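Local coordinates for protein TRAP-type C4-dicarboxylate:H+ symport system substrate-binding component DctP (Shewanella oneidensis, PDB 4MX6) that probably binds C4-dicarboxylates such as succinate in the periplasm and hands them to a TRAP-type transporter for uptake, at residues F81-E86 against L102-R107; A182-A187 against P197-F202; L87-L90 against D94-F97; Q113-P118 against H241-Y246. All coordinates share one frame; numbering follows the deposited sequence. Where two conformers were deposited one is given.

Contact 1 of 4, residues F81-E86 against L102-R107; sequences FGDNNE and LSKFER
D83 and K104 meet through a salt bridge at the ligand cleft of this periplasmic solute-binding fold, the loop ahead of helix 86-91 facing the loop that follows it. The ionic part is a forked grip. K104 NZ lies 2.8 Å from D83 OD1, reached on its syn side but 32° out of the carboxylate plane, and makes a second, weak bond of 3.0 Å to D83 OD2. The two side chains cross at about a right angle, the lysine running extended from a CG that stands beside its own backbone N (chi1 -67°), which carries the ammonium across the gap between the loops. The same ammonium hydrogen-bonds a succinate molecule in the cleft, and K104 is an observed succinate-binding residue. D83 OD2 also accepts from F202 N, with R179, also seen to bind succinate, forming a long and weak ion pair. An alanine in place of D83 would probably leave K104 NZ without its carboxylate mate and freer to swing, and F202 N without this acceptor. Beyond the ionic pair little touches: K104 CE, the carbon bearing the ammonium, lies 3.5 Å from D83 OD2, and K104 CD is farther, 3.9 Å from D83 OD1. Within the first loop, G82 N donates to N85 OD1 over 2.9 Å, bent to 145° at the hydrogen, a bond that spans D83.

Contact 2 of 4, residues A182-A187 against P197-F202; sequences ASDVLA and PVKKPF
K199 lies extended along the start of helix 184-191 and delivers its ammonium to D184, within a beta-alpha-beta unit made of strand 177-180, this helix and the parallel strand 196-199. The lysine sets out with CG beside its backbone N (chi1 -63°) and stays straight from there, which lays its methylenes alongside A182, with K199 CD 4.0 Å from A182 CA. Farther out, K199 CE comes 3.8 Å from S183 O. The D184 side chain begins by pointing away from the strand, yet its carboxylate returns to meet the lysine at an oblique crossing. K199 NZ approaches D184 OD1 nearly along the C-O axis and forms a salt bridge of 2.8 Å. A leucine at D184 would probably strip K199 NZ of its charged partner and leave the lysine end held by little more than a water.

At the strand's other end, P197 sets its CG against A187, 3.8 Å from A187 CB and also close to A187 O. These contacts set the strand against the first turn of the helix. That turn is capped by S183 at the N-cap, whose OG accepts from L186 N in a fairly straight bond, 165° at the hydrogen; D116 holds the same hydroxyl from outside, while E106 accepts the D184 N-H. One water bridges the two segments: K199 NZ donates to it over 3.0 Å, and the water makes a weak 3.1 Å bond to A182 O.

Contact 3 of 4, residues L87-L90 against D94-F97; sequences LAAL and DVQF
V95 lays its CG1 methyl against the last turn of helix 86-91, where it overlaps the backbone of L90, 3.5 Å from L90 N, and touches A89 CB at 4.0 Å. That methyl sits between the valine's own backbone N and carbonyl carbon (chi1 63°), the rotation that turns it to the helix. L90 reaches back across the contact. Its CG is anti to the backbone N (chi1 -177°), and the chain carries CD1 over the outgoing backbone, where L90 CD1 lies 3.5 Å from both V95 O and Q96 O. V95 O also faces L90 CA in a CA-H...O contact of 3.6 Å. The polar link is D94 N to A89 O, a hydrogen bond of 2.9 Å bent to 145° at the hydrogen. Past the turn, the backbone of Q96 and F97 bonds to K40 of strand 37-42, and the F97 ring meets F58 edge-to-face. L90 packs on V249 of strand 243-251. The arrangement is that of a short helix whose C-terminal end is closed by the chain folding back against it, here leading from helix 86-91 alongside strand 37-42 in the alpha/beta solute-binding fold.

Contact 4 of 4, residues Q113-P118 against H241-Y246; sequences QVFDLP and HGVLDY
From F115 to P118 the chain runs almost antiparallel to H241-V243, the end-to-end directions 172° apart, and the closest CA pair is P118 with G242 at 5.1 Å. The backbones touch where P118 CA donates a CA-H...O contact of 3.3 Å to H241 O. V243 supplies the main side-chain contact: its CG1 methyl rests 3.4 Å from F115 O and comes up to the edge of the F115 ring, near the ring plane. A chi1 of 63° turns that methyl to F115, while CG2 stands anti to the backbone N. Strand 243-251 pairs antiparallel with strand 148-158 as part of the solute-binding protein fold, and farther along it Y246 is an observed succinate-binding residue, its OH bonded to a succinate in the cleft. Waters link the polar groups of the two segments. One donates to F115 O and L117 O and accepts from V243 N at 3.1 Å, tying three backbone groups together. Two others lie between D116 OD1 and V243 O, one of them 2.8 Å from D116 OD1. D116 OD1 also accepts from S103, while H241 hydrogen-bonds S239 and E218 and stacks on F161. V127 of helix 124-132 packs against V243.

Contacts 1, 2 and 4 meet one another around the succinate cleft, with contact 3 farther out. D83 OD2 to F202 N (2.9 Å) and E106 OE1 to D184 N (3.1 Å) join contacts 1 and 2. D116 of contact 4 joins it to contacts 1 and 2: D116 OD1 is 2.6 Å from S103 OG of contact 1, and D116 OD2 is 2.7 Å from S183 OG of contact 2. Contact 3, whose centre is about 11 Å from that of contact 1, meets it where F81 packs on A89 and F105 on L87. K104 and Y246 bring contacts 1 and 4 to the bound succinate, whereas the F97 side chain of contact 3 stays about 14 Å from it.

Contact 1 of 4, residues F81-E86 against L102-R107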
loop_
_atom_site.group_PDB
_atom_site.type_symbol
_atom_site.label_atom_id
_atom_site.label_comp_id
_atom_site.label_asym_id
_atom_site.label_seq_id
_atom_site.Cartn_x
_atom_site.Cartn_y
_atom_site.Cartn_z
ATOM N N PHE A 81 -13.579 -1.741 9.747
ATOM C CA PHE A 81 -13.026 -0.392 9.649
ATOM C C PHE A 81 -12.458 -0.185 8.253
ATOM O O PHE A 81 -11.940 -1.120 7.625
ATOM C CB PHE A 81 -11.964 -0.151 10.729
ATOM C CG PHE A 81 -12.512 -0.278 12.112
ATOM C CD1 PHE A 81 -13.468 0.611 12.566
ATOM C CD2 PHE A 81 -12.111 -1.308 12.945
ATOM C CE1 PHE A 81 -14.006 0.484 13.831
ATOM C CE2 PHE A 81 -12.644 -1.433 14.215
ATOM C CZ PHE A 81 -13.590 -0.543 14.653
ATOM N N GLY A 82 -12.520 1.056 7.787
ATOM C CA GLY A 82 -12.025 1.423 6.477
ATOM C C GLY A 82 -10.838 2.362 6.573
ATOM O O GLY A 82 -10.287 2.590 7.650
ATOM N N ASP A 83 -10.458 2.927 5.430
ATOM C CA ASP A 83 -9.257 3.763 5.350
ATOM C C ASP A 83 -9.290 4.894 6.362
ATOM O O ASP A 83 -8.286 5.184 7.019
ATOM C CB ASP A 83 -9.143 4.422 3.978
ATOM C CG ASP A 83 -8.375 3.598 2.953
ATOM O OD1 ASP A 83 -7.824 2.521 3.273
ATOM O OD2 ASP A 83 -8.271 4.107 1.796
ATOM N N ASN A 84 -10.414 5.584 6.459
ATOM C CA ASN A 84 -10.407 6.825 7.203
ATOM C C ASN A 84 -10.417 6.623 8.711
ATOM O O ASN A 84 -9.897 7.493 9.410
ATOM C CB ASN A 84 -11.548 7.744 6.768
ATOM C CG ASN A 84 -11.355 8.290 5.353
ATOM O OD1 ASN A 84 -10.282 8.150 4.746
ATOM N ND2 ASN A 84 -12.399 8.910 4.822
ATOM N N ASN A 85 -10.957 5.498 9.214
ATOM C CA ASN A 85 -11.102 5.299 10.663
ATOM C C ASN A 85 -10.246 4.191 11.285
ATOM O O ASN A 85 -10.247 4.049 12.502
ATOM C CB ASN A 85 -12.580 5.124 11.085
ATOM C CG ASN A 85 -13.240 3.870 10.514
ATOM O OD1 ASN A 85 -12.603 3.029 9.897
ATOM N ND2 ASN A 85 -14.534 3.724 10.779
ATOM N N GLU A 86 -9.496 3.435 10.494
ATOM C CA GLU A 86 -8.837 2.261 11.044
ATOM C C GLU A 86 -7.740 2.595 12.058
ATOM O O GLU A 86 -7.594 1.866 13.038
ATOM C CB GLU A 86 -8.313 1.352 9.930
ATOM C CG GLU A 86 -7.179 1.926 9.105
ATOM C CD GLU A 86 -6.648 0.954 8.055
ATOM O OE1 GLU A 86 -6.976 -0.263 8.088
ATOM O OE2 GLU A 86 -5.886 1.418 7.171
ATOM N N LEU A 102 1.649 2.433 3.269
ATOM C CA LEU A 102 2.641 3.356 3.794
ATOM C C LEU A 102 2.255 4.815 3.526
ATOM O O LEU A 102 2.780 5.701 4.191
ATOM C CB LEU A 102 4.027 3.021 3.217
ATOM C CG LEU A 102 4.546 1.646 3.658
ATOM C CD1 LEU A 102 5.673 1.164 2.783
ATOM C CD2 LEU A 102 4.998 1.672 5.111
ATOM N N SER A 103 1.376 5.049 2.543
ATOM C CA SER A 103 0.903 6.376 2.182
ATOM C C SER A 103 -0.066 6.987 3.186
ATOM O O SER A 103 -0.395 8.165 3.077
ATOM C CB SER A 103 0.147 6.311 0.850
ATOM O OG SER A 103 0.842 5.558 -0.121
ATOM N N LYS A 104 -0.548 6.201 4.144
ATOM C CA LYS A 104 -1.719 6.596 4.932
ATOM C C LYS A 104 -1.398 6.956 6.383
ATOM O O LYS A 104 -2.267 6.909 7.249
ATOM C CB LYS A 104 -2.798 5.493 4.856
ATOM C CG LYS A 104 -3.394 5.346 3.444
ATOM C CD LYS A 104 -4.345 4.177 3.306
ATOM C CE LYS A 104 -4.822 4.036 1.863
ATOM N NZ LYS A 104 -5.581 2.779 1.632
ATOM N N PHE A 105 -0.147 7.328 6.642
ATOM C CA PHE A 105 0.320 7.573 8.005
ATOM C C PHE A 105 0.618 9.038 8.338
ATOM O O PHE A 105 1.144 9.317 9.418
ATOM C CB PHE A 105 1.560 6.719 8.272
ATOM C CG PHE A 105 1.263 5.247 8.438
ATOM C CD1 PHE A 105 0.757 4.763 9.630
ATOM C CD2 PHE A 105 1.511 4.343 7.419
ATOM C CE1 PHE A 105 0.500 3.407 9.805
ATOM C CE2 PHE A 105 1.249 2.987 7.593
ATOM C CZ PHE A 105 0.762 2.526 8.793
ATOM N N GLU A 106 0.279 9.971 7.452
ATOM C CA GLU A 106 0.687 11.370 7.619
ATOM C C GLU A 106 0.182 12.042 8.894
ATOM O O GLU A 106 0.773 13.021 9.349
ATOM C CB GLU A 106 0.301 12.217 6.396
ATOM C CG GLU A 106 1.150 11.872 5.181
ATOM C CD GLU A 106 0.777 12.628 3.901
ATOM O OE1 GLU A 106 -0.256 13.332 3.897
ATOM O OE2 GLU A 106 1.521 12.499 2.883
ATOM N N ARG A 107 -0.917 11.564 9.459
ATOM C CA ARG A 107 -1.388 12.152 10.702
ATOM C C ARG A 107 -0.481 11.813 11.873
ATOM O O ARG A 107 -0.548 12.467 12.906
ATOM C CB ARG A 107 -2.802 11.710 11.039
ATOM C CG ARG A 107 -3.278 12.367 12.323
ATOM C CD ARG A 107 -4.740 12.164 12.561
ATOM N NE ARG A 107 -5.056 10.749 12.603
ATOM C CZ ARG A 107 -6.286 10.256 12.575
ATOM N NH1 ARG A 107 -7.326 11.077 12.500
ATOM N NH2 ARG A 107 -6.471 8.943 12.616
#

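Contact 2 of 4, residues A182-A187 against P197-F202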
loop_
_atom_site.group_PDB
_atom_site.type_symbol
_atom_site.label_atom_id
_atom_site.label_comp_id
_atom_site.label_asym_id
_atom_site.label_seq_id
_atom_site.Cartn_x
_atom_site.Cartn_y
_atom_site.Cartn_z
ATOM N N ALA A 182 -4.952 8.894 0.747
ATOM C CA ALA A 182 -4.901 10.170 1.457
ATOM C C ALA A 182 -3.470 10.575 1.822
ATOM O O ALA A 182 -3.042 10.448 2.963
ATOM C CB ALA A 182 -5.787 10.132 2.679
ATOM N N SER A 183 -2.753 11.071 0.822
ATOM C CA SER A 183 -1.344 11.430 0.907
ATOM C C SER A 183 -1.091 12.738 0.184
ATOM O O SER A 183 -1.432 12.885 -0.987
ATOM C CB SER A 183 -0.506 10.349 0.238
ATOM O OG SER A 183 0.789 10.838 -0.065
ATOM N N ASP A 184 -0.462 13.682 0.871
ATOM C CA ASP A 184 -0.031 14.922 0.227
ATOM C C ASP A 184 0.995 14.674 -0.892
ATOM O O ASP A 184 1.054 15.428 -1.868
ATOM C CB ASP A 184 0.603 15.876 1.245
ATOM C CG ASP A 184 -0.392 16.459 2.228
ATOM O OD1 ASP A 184 -1.596 16.511 1.917
ATOM O OD2 ASP A 184 0.060 16.922 3.304
ATOM N N VAL A 185 1.839 13.655 -0.736
ATOM C CA VAL A 185 2.828 13.374 -1.770
ATOM C C VAL A 185 2.112 12.899 -3.042
ATOM O O VAL A 185 2.461 13.330 -4.148
ATOM C CB VAL A 185 3.865 12.315 -1.315
ATOM C CG1 VAL A 185 4.793 11.962 -2.464
ATOM C CG2 VAL A 185 4.678 12.817 -0.122
ATOM N N LEU A 186 1.117 12.020 -2.894
ATOM C CA LEU A 186 0.417 11.511 -4.071
ATOM C C LEU A 186 -0.411 12.609 -4.738
ATOM O O LEU A 186 -0.510 12.660 -5.960
ATOM C CB LEU A 186 -0.420 10.278 -3.721
ATOM C CG LEU A 186 0.426 9.145 -3.138
ATOM C CD1 LEU A 186 -0.465 7.973 -2.798
ATOM C CD2 LEU A 186 1.538 8.718 -4.091
ATOM N N ALA A 187 -0.974 13.523 -3.953
ATOM C CA ALA A 187 -1.655 14.673 -4.543
ATOM C C ALA A 187 -0.649 15.488 -5.364
ATOM O O ALA A 187 -0.937 15.902 -6.489
ATOM C CB ALA A 187 -2.296 15.529 -3.474
ATOM N N PRO A 197 -5.948 15.771 -8.278
ATOM C CA PRO A 197 -6.036 14.657 -7.324
ATOM C C PRO A 197 -7.207 14.828 -6.377
ATOM O O PRO A 197 -7.512 15.940 -5.946
ATOM C CB PRO A 197 -4.722 14.755 -6.555
ATOM C CG PRO A 197 -4.375 16.221 -6.602
ATOM C CD PRO A 197 -4.872 16.723 -7.933
ATOM N N VAL A 198 -7.820 13.700 -6.027
ATOM C CA VAL A 198 -8.972 13.649 -5.134
ATOM C C VAL A 198 -8.704 12.549 -4.092
ATOM O O VAL A 198 -8.582 11.381 -4.449
ATOM C CB VAL A 198 -10.272 13.328 -5.935
ATOM C CG1 VAL A 198 -11.484 13.355 -5.028
ATOM C CG2 VAL A 198 -10.460 14.297 -7.118
ATOM N N LYS A 199 -8.568 12.904 -2.811
ATOM C CA LYS A 199 -8.322 11.909 -1.774
ATOM C C LYS A 199 -9.633 11.222 -1.412
ATOM O O LYS A 199 -10.582 11.880 -1.005
ATOM C CB LYS A 199 -7.708 12.561 -0.531
ATOM C CG LYS A 199 -6.338 13.198 -0.751
ATOM C CD LYS A 199 -5.857 13.926 0.495
ATOM C CE LYS A 199 -4.558 14.669 0.239
ATOM N NZ LYS A 199 -4.076 15.357 1.453
ATOM N N LYS A 200 -9.679 9.901 -1.549
ATOM C CA LYS A 200 -10.879 9.130 -1.227
ATOM C C LYS A 200 -10.492 7.772 -0.661
ATOM O O LYS A 200 -9.472 7.214 -1.039
ATOM C CB LYS A 200 -11.750 8.905 -2.471
ATOM C CG LYS A 200 -12.344 10.156 -3.088
ATOM C CD LYS A 200 -13.428 10.744 -2.212
ATOM C CE LYS A 200 -14.031 11.982 -2.832
ATOM N NZ LYS A 200 -15.203 12.474 -2.065
ATOM N N PRO A 201 -11.332 7.209 0.217
ATOM C CA PRO A 201 -11.054 5.869 0.752
ATOM C C PRO A 201 -11.159 4.787 -0.325
ATOM O O PRO A 201 -11.937 4.899 -1.282
ATOM C CB PRO A 201 -12.134 5.687 1.810
ATOM C CG PRO A 201 -13.188 6.617 1.445
ATOM C CD PRO A 201 -12.555 7.789 0.787
ATOM N N PHE A 202 -10.401 3.719 -0.124
ATOM C CA PHE A 202 -10.299 2.650 -1.097
ATOM C C PHE A 202 -11.657 2.056 -1.429
ATOM O O PHE A 202 -11.903 1.691 -2.573
ATOM C CB PHE A 202 -9.370 1.568 -0.564
ATOM C CG PHE A 202 -9.077 0.471 -1.539
ATOM C CD1 PHE A 202 -8.419 0.741 -2.733
ATOM C CD2 PHE A 202 -9.438 -0.837 -1.263
ATOM C CE1 PHE A 202 -8.103 -0.280 -3.603
ATOM C CE2 PHE A 202 -9.112 -1.859 -2.136
ATOM C CZ PHE A 202 -8.458 -1.573 -3.317
HETATM O O HOH W 1 -3.094 13.496 3.530
#

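Contact 3 of 4, residues L87-L90 against D94-F97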
loop_
_atom_site.group_PDB
_atom_site.type_symbol
_atom_site.label_atom_id
_atom_site.label_comp_id
_atom_site.label_asym_id
_atom_site.label_seq_id
_atom_site.Cartn_x
_atom_site.Cartn_y
_atom_site.Cartn_z
ATOM N N LEU A 87 -6.967 3.663 11.850
ATOM C CA LEU A 87 -5.891 3.961 12.793
ATOM C C LEU A 87 -6.470 4.506 14.108
ATOM O O LEU A 87 -5.981 4.164 15.190
ATOM C CB LEU A 87 -4.839 4.908 12.189
ATOM C CG LEU A 87 -3.924 4.238 11.152
ATOM C CD1 LEU A 87 -2.961 5.244 10.554
ATOM C CD2 LEU A 87 -3.134 3.082 11.747
ATOM N N ALA A 88 -7.518 5.324 14.032
ATOM C CA ALA A 88 -8.203 5.748 15.245
ATOM C C ALA A 88 -8.745 4.525 16.002
ATOM O O ALA A 88 -8.591 4.429 17.227
ATOM C CB ALA A 88 -9.315 6.717 14.919
ATOM N N ALA A 89 -9.350 3.585 15.282
ATOM C CA ALA A 89 -9.855 2.365 15.901
ATOM C C ALA A 89 -8.739 1.553 16.575
ATOM O O ALA A 89 -8.918 1.032 17.677
ATOM C CB ALA A 89 -10.586 1.529 14.878
ATOM N N LEU A 90 -7.600 1.448 15.909
ATOM C CA LEU A 90 -6.441 0.755 16.462
ATOM C C LEU A 90 -6.047 1.354 17.815
ATOM O O LEU A 90 -5.847 0.635 18.807
ATOM C CB LEU A 90 -5.264 0.843 15.491
ATOM C CG LEU A 90 -4.029 0.089 15.954
ATOM C CD1 LEU A 90 -4.209 -1.419 15.832
ATOM C CD2 LEU A 90 -2.833 0.568 15.158
ATOM N N ASP A 94 -10.134 -0.891 19.484
ATOM C CA ASP A 94 -11.292 -1.509 18.841
ATOM C C ASP A 94 -10.871 -2.504 17.757
ATOM O O ASP A 94 -11.694 -3.269 17.268
ATOM C CB ASP A 94 -12.197 -0.438 18.252
ATOM C CG ASP A 94 -13.010 0.283 19.301
ATOM O OD1 ASP A 94 -13.235 -0.287 20.396
ATOM O OD2 ASP A 94 -13.469 1.412 18.999
ATOM N N VAL A 95 -9.590 -2.478 17.392
ATOM C CA VAL A 95 -8.988 -3.464 16.497
ATOM C C VAL A 95 -7.539 -3.591 16.983
ATOM O O VAL A 95 -7.006 -2.633 17.539
ATOM C CB VAL A 95 -9.111 -3.034 14.992
ATOM C CG1 VAL A 95 -8.354 -1.743 14.694
ATOM C CG2 VAL A 95 -8.680 -4.135 14.058
ATOM N N GLN A 96 -6.926 -4.754 16.790
ATOM C CA GLN A 96 -5.605 -5.035 17.343
ATOM C C GLN A 96 -4.491 -5.020 16.285
ATOM O O GLN A 96 -3.346 -4.721 16.615
ATOM C CB GLN A 96 -5.626 -6.376 18.087
ATOM C CG GLN A 96 -6.341 -6.297 19.430
ATOM C CD GLN A 96 -7.834 -6.057 19.303
ATOM O OE1 GLN A 96 -8.547 -6.803 18.623
ATOM N NE2 GLN A 96 -8.323 -5.020 19.969
ATOM N N PHE A 97 -4.815 -5.348 15.036
ATOM C CA PHE A 97 -3.864 -5.282 13.925
ATOM C C PHE A 97 -4.527 -4.665 12.712
ATOM O O PHE A 97 -5.654 -5.010 12.382
ATOM C CB PHE A 97 -3.318 -6.675 13.547
ATOM C CG PHE A 97 -2.518 -7.321 14.641
ATOM C CD1 PHE A 97 -1.167 -7.076 14.796
ATOM C CD2 PHE A 97 -3.137 -8.151 15.563
ATOM C CE1 PHE A 97 -0.448 -7.672 15.834
ATOM C CE2 PHE A 97 -2.418 -8.725 16.600
ATOM C CZ PHE A 97 -1.088 -8.474 16.726
#

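Contact 4 of 4, residues Q113-P118 against H241-Y246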
loop_
_atom_site.group_PDB
_atom_site.type_symbol
_atom_site.label_atom_id
_atom_site.label_comp_id
_atom_site.label_asym_id
_atom_site.label_seq_id
_atom_site.Cartn_x
_atom_site.Cartn_y
_atom_site.Cartn_z
ATOM N N GLN A 113 6.507 9.376 4.165
ATOM C CA GLN A 113 6.256 10.018 2.879
ATOM C C GLN A 113 7.280 9.626 1.824
ATOM O O GLN A 113 6.991 9.668 0.630
ATOM C CB GLN A 113 6.231 11.544 3.041
ATOM C CG GLN A 113 4.991 12.028 3.741
ATOM C CD GLN A 113 4.869 13.532 3.782
ATOM O OE1 GLN A 113 3.795 14.077 3.529
ATOM N NE2 GLN A 113 5.957 14.219 4.109
ATOM N N VAL A 114 8.493 9.275 2.253
ATOM C CA VAL A 114 9.522 8.840 1.322
ATOM C C VAL A 114 9.012 7.732 0.392
ATOM O O VAL A 114 9.341 7.715 -0.792
ATOM C CB VAL A 114 10.810 8.417 2.062
ATOM C CG1 VAL A 114 10.590 7.211 2.966
ATOM C CG2 VAL A 114 11.933 8.159 1.052
ATOM N N PHE A 115 8.206 6.821 0.924
ATOM C CA PHE A 115 7.735 5.695 0.138
ATOM C C PHE A 115 6.825 6.084 -1.025
ATOM O O PHE A 115 6.666 5.303 -1.959
ATOM C CB PHE A 115 7.024 4.685 1.040
ATOM C CG PHE A 115 7.957 3.824 1.849
ATOM C CD1 PHE A 115 8.677 2.803 1.241
ATOM C CD2 PHE A 115 8.081 4.010 3.223
ATOM C CE1 PHE A 115 9.507 1.995 1.988
ATOM C CE2 PHE A 115 8.913 3.198 3.972
ATOM C CZ PHE A 115 9.627 2.188 3.351
ATOM N N ASP A 116 6.207 7.262 -0.956
ATOM C CA ASP A 116 5.275 7.718 -1.983
ATOM C C ASP A 116 5.958 8.438 -3.141
ATOM O O ASP A 116 5.308 8.760 -4.124
ATOM C CB ASP A 116 4.262 8.680 -1.369
ATOM C CG ASP A 116 3.171 7.986 -0.583
ATOM O OD1 ASP A 116 3.047 6.753 -0.715
ATOM O OD2 ASP A 116 2.430 8.689 0.147
ATOM N N LEU A 117 7.243 8.757 -3.017
ATOM C CA LEU A 117 7.889 9.582 -4.045
ATOM C C LEU A 117 7.883 8.875 -5.409
ATOM O O LEU A 117 8.263 7.706 -5.517
ATOM C CB LEU A 117 9.310 9.964 -3.631
ATOM C CG LEU A 117 9.401 10.900 -2.420
ATOM C CD1 LEU A 117 10.846 11.136 -2.041
ATOM C CD2 LEU A 117 8.707 12.232 -2.677
ATOM N N PRO A 118 7.455 9.584 -6.458
ATOM C CA PRO A 118 7.306 8.908 -7.748
ATOM C C PRO A 118 8.642 8.522 -8.376
ATOM O O PRO A 118 9.570 9.330 -8.431
ATOM C CB PRO A 118 6.560 9.943 -8.594
ATOM C CG PRO A 118 6.812 11.274 -7.894
ATOM C CD PRO A 118 6.871 10.938 -6.456
ATOM N N HIS A 241 5.171 3.435 -11.454
ATOM C CA HIS A 241 5.636 4.775 -11.107
ATOM C C HIS A 241 5.743 5.048 -9.598
ATOM O O HIS A 241 6.189 6.120 -9.202
ATOM C CB HIS A 241 4.729 5.822 -11.742
ATOM C CG HIS A 241 3.327 5.722 -11.259
ATOM N ND1 HIS A 241 2.398 4.893 -11.849
ATOM C CD2 HIS A 241 2.716 6.287 -10.192
ATOM C CE1 HIS A 241 1.273 4.962 -11.164
ATOM N NE2 HIS A 241 1.441 5.797 -10.149
ATOM N N GLY A 242 5.342 4.091 -8.766
ATOM C CA GLY A 242 5.491 4.212 -7.320
ATOM C C GLY A 242 5.222 2.865 -6.698
ATOM O O GLY A 242 4.772 1.946 -7.389
ATOM N N VAL A 243 5.492 2.724 -5.405
ATOM C CA VAL A 243 5.212 1.475 -4.702
ATOM C C VAL A 243 3.978 1.601 -3.836
ATOM O O VAL A 243 3.748 2.633 -3.216
ATOM C CB VAL A 243 6.428 0.994 -3.849
ATOM C CG1 VAL A 243 6.805 1.960 -2.731
ATOM C CG2 VAL A 243 6.166 -0.387 -3.257
ATOM N N LEU A 244 3.173 0.535 -3.831
ATOM C CA LEU A 244 2.111 0.341 -2.841
ATOM C C LEU A 244 2.542 -0.819 -1.961
ATOM O O LEU A 244 2.513 -1.971 -2.378
ATOM C CB LEU A 244 0.762 0.021 -3.493
ATOM C CG LEU A 244 -0.324 -0.527 -2.502
ATOM C CD1 LEU A 244 -0.708 0.492 -1.463
ATOM C CD2 LEU A 244 -1.575 -1.008 -3.225
ATOM N N ASP A 245 2.985 -0.490 -0.752
ATOM C CA ASP A 245 3.346 -1.464 0.273
ATOM C C ASP A 245 2.658 -1.069 1.574
ATOM O O ASP A 245 2.075 0.010 1.683
ATOM C CB ASP A 245 4.874 -1.518 0.487
ATOM C CG ASP A 245 5.563 -2.662 -0.229
ATOM O OD1 ASP A 245 5.033 -3.177 -1.228
ATOM O OD2 ASP A 245 6.650 -3.044 0.261
ATOM N N TYR A 246 2.738 -1.956 2.559
ATOM C CA TYR A 246 2.069 -1.780 3.837
ATOM C C TYR A 246 3.033 -1.805 5.011
ATOM O O TYR A 246 4.061 -2.465 4.956
ATOM C CB TYR A 246 1.068 -2.911 4.045
ATOM C CG TYR A 246 0.158 -3.173 2.874
ATOM C CD1 TYR A 246 -0.741 -2.218 2.451
ATOM C CD2 TYR A 246 0.202 -4.384 2.200
ATOM C CE1 TYR A 246 -1.607 -2.460 1.387
ATOM C CE2 TYR A 246 -0.673 -4.651 1.161
ATOM C CZ TYR A 246 -1.573 -3.693 0.759
ATOM O OH TYR A 246 -2.472 -3.996 -0.244
HETATM O O HOH W 2 7.074 5.303 -4.644
HETATM O O HOH W 3 1.855 4.644 -2.889
HETATM O O HOH W 4 4.220 4.228 -0.653
#